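Local coordinates for protein potential RNA-dependent RNA polymerase (PDB 5I62) that catalyses RNA-templated RNA synthesis as the viral RNA-dependent RNA polymerase, serving both transcription and genome replication, at residues K109-S112 with A113-E117; R336-Q339 with H340-A343. One frame throughout, in Å; residues are numbered along the deposited sequence.

Contact 1. Residues K109-S112 with A113-E117; sequences KAIS and AAKSE
The flat carbonyl group of Ser112 is approached by Ser116 from opposite faces of its plane. Ser116 N is moderately tilted to one side and Ser116 OG stands above the other, so one oxygen takes two bonds from one residue. This is a turn of the alpha-helix 108-116 with a serine hydroxyl bonded back to the carbonyl four residues earlier. The Ser116 N to Ser112 O bond is 3.0 Å long and fairly bent, with an angle of 144° at the hydrogen. The hydroxyl bond from Ser116 OG to Ser112 O is 2.9 Å. Here the donor is 35° out of the carbonyl plane. The side-chain torsion explains this reach: OG stands beside Ser116 N (chi1 -64°) and is turned back along the helix. The bond to Ser112 O helps hold OG in this rotamer.

The three preceding backbone bonds are regular i to i+4 helix bonds. Ala113 N bonds to Lys109 O, Ala114 N to Ala110 O and Lys115 N to Ile111 O.

Ala110, Ala113 and Ala114 pack on helix 327-345, while Ile111 and Lys115 meet helix 271-284. These last two run side by side and point the same way. The extended lysine chain lets its aliphatic part serve as a packing surface. Its ammonium end makes a salt bridge with Glu279 of helix 271-284, and Ile111 also touches Glu279. Lys115 CG lies 3.4 Å from Ile111 O, close to the start of the chain. Farther out, the methyl Ile111 CG2 rests against Lys115 CE at 3.7 Å.

Contact 2. Residues R336-Q339 with H340-A343; sequences RVLQ and HEAA
Arg336 and His340 are one helical turn apart and their side chains cross obliquely. The guanidinium and imidazole planes are 78° apart, so the groups do not stack. Arg336 NE comes within 3.8 Å of His340 NE2. The arginine chain reaches this place by bending at chi2 (59°), which lays CG and CD along the ring. His340 CD2 is also 3.4 Å from Arg336 O, the carbonyl that accepts the backbone bond from His340 N. Both polar ends turn to the same outside partner, Glu117.

The guanidinium has a further bond within the helix. Arg336 NH1 donates to Gln339 OE1 at 3.2 Å, nearly along the C=O axis, and the oxygen lies in the guanidinium plane. On a different side, a water donates to Leu338 O at 2.8 Å and also to Glu341 OE1. It ties that carboxylate to its own helix, and His380 bonds to the same OE1.

This turn belongs to helix 327-345 of the palm. Val337 packs on helices 108-116 and 271-284, while Leu338 and Ala342 face helix 370-378. Gln339 NE2 bonds to the carbonyl of Gln355, at the start of strand 355-357.

How the contacts relate
Contacts 1 and 2 lie on neighbouring helices, 108-116 and 327-345, with centres about 9 Å apart. Glu117 of contact 1 joins them: its OE1 makes a salt bridge with Arg336 NE at 2.7 Å. The same OE1 probably hydrogen-bonds His340 NE2, at 2.8 Å. The alanines of helix 108-116 probably allow the close approach. Ala110 CB meets Glu341 CB at 3.5 Å, and Ala114 CB meets Val337 CG2 at 3.6 Å. The link to the active site is indirect: contact 2 bonds, through Gln339, to the start of strand 355-357, which runs into the Gly-Asp-Asp sequence characteristic of viral RNA polymerases.

Contact 1. Residues K109-S112 with A113-E117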
loop_
_atom_site.group_PDB
_atom_site.type_symbol
_atom_site.label_atom_id
_atom_site.label_comp_id
_atom_site.label_asym_id
_atom_site.label_seq_id
_atom_site.Cartn_x
_atom_site.Cartn_y
_atom_site.Cartn_z
ATOM N N LYS A 109 -19.491 -19.253 8.995
ATOM C CA LYS A 109 -20.257 -19.081 7.761
ATOM C C LYS A 109 -19.622 -18.033 6.854
ATOM O O LYS A 109 -19.661 -18.158 5.622
ATOM C CB LYS A 109 -21.705 -18.694 8.075
ATOM C CG LYS A 109 -22.450 -19.709 8.947
ATOM C CD LYS A 109 -23.980 -19.530 8.866
ATOM C CE LYS A 109 -24.432 -18.132 9.295
ATOM N NZ LYS A 109 -25.924 -17.916 9.137
ATOM N N ALA A 110 -19.047 -16.983 7.443
ATOM C CA ALA A 110 -18.379 -15.966 6.633
ATOM C C ALA A 110 -17.113 -16.515 5.972
ATOM O O ALA A 110 -16.792 -16.153 4.830
ATOM C CB ALA A 110 -18.063 -14.752 7.486
ATOM N N ILE A 111 -16.382 -17.376 6.680
ATOM C CA ILE A 111 -15.194 -18.005 6.111
ATOM C C ILE A 111 -15.583 -18.909 4.945
ATOM O O ILE A 111 -14.920 -18.916 3.901
ATOM C CB ILE A 111 -14.414 -18.770 7.201
ATOM C CG1 ILE A 111 -13.859 -17.801 8.254
ATOM C CG2 ILE A 111 -13.278 -19.583 6.594
ATOM C CD1 ILE A 111 -13.344 -18.491 9.508
ATOM N N SER A 112 -16.681 -19.671 5.096
ATOM C CA SER A 112 -17.187 -20.474 3.983
ATOM C C SER A 112 -17.609 -19.602 2.805
ATOM O O SER A 112 -17.403 -19.976 1.648
ATOM C CB SER A 112 -18.376 -21.343 4.422
ATOM O OG SER A 112 -17.959 -22.336 5.344
ATOM N N ALA A 113 -18.259 -18.469 3.079
ATOM C CA ALA A 113 -18.658 -17.570 2.000
ATOM C C ALA A 113 -17.438 -17.079 1.221
ATOM O O ALA A 113 -17.440 -17.048 -0.017
ATOM C CB ALA A 113 -19.457 -16.399 2.567
ATOM N N ALA A 114 -16.369 -16.727 1.926
ATOM C CA ALA A 114 -15.167 -16.257 1.241
ATOM C C ALA A 114 -14.577 -17.351 0.358
ATOM O O ALA A 114 -14.195 -17.100 -0.793
ATOM C CB ALA A 114 -14.147 -15.760 2.259
ATOM N N LYS A 115 -14.494 -18.579 0.888
ATOM C CA LYS A 115 -13.968 -19.707 0.122
ATOM C C LYS A 115 -14.809 -19.968 -1.120
ATOM O O LYS A 115 -14.285 -20.361 -2.168
ATOM C CB LYS A 115 -13.924 -20.967 0.989
ATOM C CG LYS A 115 -12.911 -20.944 2.139
ATOM C CD LYS A 115 -12.929 -22.280 2.893
ATOM C CE LYS A 115 -12.134 -22.192 4.203
ATOM N NZ LYS A 115 -12.126 -23.473 5.001
ATOM N N SER A 116 -16.126 -19.783 -1.007
ATOM C CA SER A 116 -17.015 -20.083 -2.121
ATOM C C SER A 116 -16.737 -19.196 -3.320
ATOM O O SER A 116 -16.993 -19.603 -4.455
ATOM C CB SER A 116 -18.469 -19.935 -1.685
ATOM O OG SER A 116 -18.752 -20.899 -0.698
ATOM N N GLU A 117 -16.219 -17.983 -3.098
ATOM C CA GLU A 117 -15.939 -17.113 -4.236
ATOM C C GLU A 117 -14.863 -17.675 -5.155
ATOM O O GLU A 117 -14.785 -17.254 -6.305
ATOM C CB GLU A 117 -15.538 -15.717 -3.781
ATOM C CG GLU A 117 -16.616 -14.984 -3.024
ATOM C CD GLU A 117 -16.266 -13.523 -2.812
ATOM O OE1 GLU A 117 -15.864 -13.163 -1.679
ATOM O OE2 GLU A 117 -16.372 -12.735 -3.785
#

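Contact 2. Residues R336-Q339 with H340-A343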
loop_
_atom_site.group_PDB
_atom_site.type_symbol
_atom_site.label_atom_id
_atom_site.label_comp_id
_atom_site.label_asym_id
_atom_site.label_seq_id
_atom_site.Cartn_x
_atom_site.Cartn_y
_atom_site.Cartn_z
ATOM N N ARG A 336 -12.070 -9.538 3.195
ATOM C CA ARG A 336 -13.235 -10.035 2.476
ATOM C C ARG A 336 -14.121 -10.878 3.396
ATOM O O ARG A 336 -15.350 -10.768 3.344
ATOM C CB ARG A 336 -12.812 -10.821 1.239
ATOM C CG ARG A 336 -14.005 -11.326 0.387
ATOM C CD ARG A 336 -14.892 -10.174 -0.098
ATOM N NE ARG A 336 -15.618 -10.522 -1.323
ATOM C CZ ARG A 336 -16.218 -9.638 -2.114
ATOM N NH1 ARG A 336 -16.198 -8.347 -1.805
ATOM N NH2 ARG A 336 -16.821 -10.046 -3.221
ATOM N N VAL A 337 -13.514 -11.687 4.277
ATOM C CA VAL A 337 -14.286 -12.410 5.296
ATOM C C VAL A 337 -15.066 -11.442 6.184
ATOM O O VAL A 337 -16.238 -11.680 6.514
ATOM C CB VAL A 337 -13.365 -13.316 6.131
ATOM C CG1 VAL A 337 -14.168 -14.020 7.234
ATOM C CG2 VAL A 337 -12.675 -14.345 5.228
ATOM N N LEU A 338 -14.415 -10.357 6.615
ATOM C CA LEU A 338 -15.086 -9.353 7.436
ATOM C C LEU A 338 -16.342 -8.817 6.747
ATOM O O LEU A 338 -17.386 -8.622 7.383
ATOM C CB LEU A 338 -14.117 -8.204 7.749
ATOM C CG LEU A 338 -12.981 -8.426 8.748
ATOM C CD1 LEU A 338 -12.075 -7.187 8.779
ATOM C CD2 LEU A 338 -13.541 -8.722 10.141
ATOM N N GLN A 339 -16.249 -8.554 5.441
ATOM C CA GLN A 339 -17.393 -8.027 4.703
ATOM C C GLN A 339 -18.519 -9.048 4.664
ATOM O O GLN A 339 -19.687 -8.713 4.891
ATOM C CB GLN A 339 -16.961 -7.620 3.286
ATOM C CG GLN A 339 -15.912 -6.476 3.258
ATOM C CD GLN A 339 -15.663 -5.947 1.851
ATOM O OE1 GLN A 339 -15.706 -6.693 0.882
ATOM N NE2 GLN A 339 -15.461 -4.636 1.738
ATOM N N HIS A 340 -18.191 -10.308 4.370
ATOM C CA HIS A 340 -19.214 -11.348 4.377
ATOM C C HIS A 340 -19.854 -11.473 5.749
ATOM O O HIS A 340 -21.080 -11.619 5.866
ATOM C CB HIS A 340 -18.613 -12.693 3.972
ATOM C CG HIS A 340 -18.448 -12.859 2.498
ATOM N ND1 HIS A 340 -19.520 -12.880 1.632
ATOM C CD2 HIS A 340 -17.338 -12.990 1.731
ATOM C CE1 HIS A 340 -19.078 -13.030 0.394
ATOM N NE2 HIS A 340 -17.756 -13.099 0.428
ATOM N N GLU A 341 -19.031 -11.413 6.802
ATOM C CA GLU A 341 -19.532 -11.613 8.158
ATOM C C GLU A 341 -20.490 -10.503 8.563
ATOM O O GLU A 341 -21.496 -10.761 9.233
ATOM C CB GLU A 341 -18.374 -11.699 9.150
ATOM C CG GLU A 341 -18.823 -11.933 10.584
ATOM C CD GLU A 341 -17.669 -11.777 11.563
ATOM O OE1 GLU A 341 -17.067 -10.673 11.617
ATOM O OE2 GLU A 341 -17.347 -12.769 12.254
ATOM N N ALA A 342 -20.206 -9.264 8.157
ATOM C CA ALA A 342 -21.135 -8.176 8.456
ATOM C C ALA A 342 -22.519 -8.454 7.857
ATOM O O ALA A 342 -23.547 -8.283 8.523
ATOM C CB ALA A 342 -20.576 -6.853 7.943
ATOM N N ALA A 343 -22.561 -8.878 6.594
ATOM C CA ALA A 343 -23.839 -9.164 5.945
ATOM C C ALA A 343 -24.535 -10.338 6.618
ATOM O O ALA A 343 -25.726 -10.272 6.957
ATOM C CB ALA A 343 -23.625 -9.450 4.456
HETATM O O HOH W 1 -17.409 -8.437 10.207
#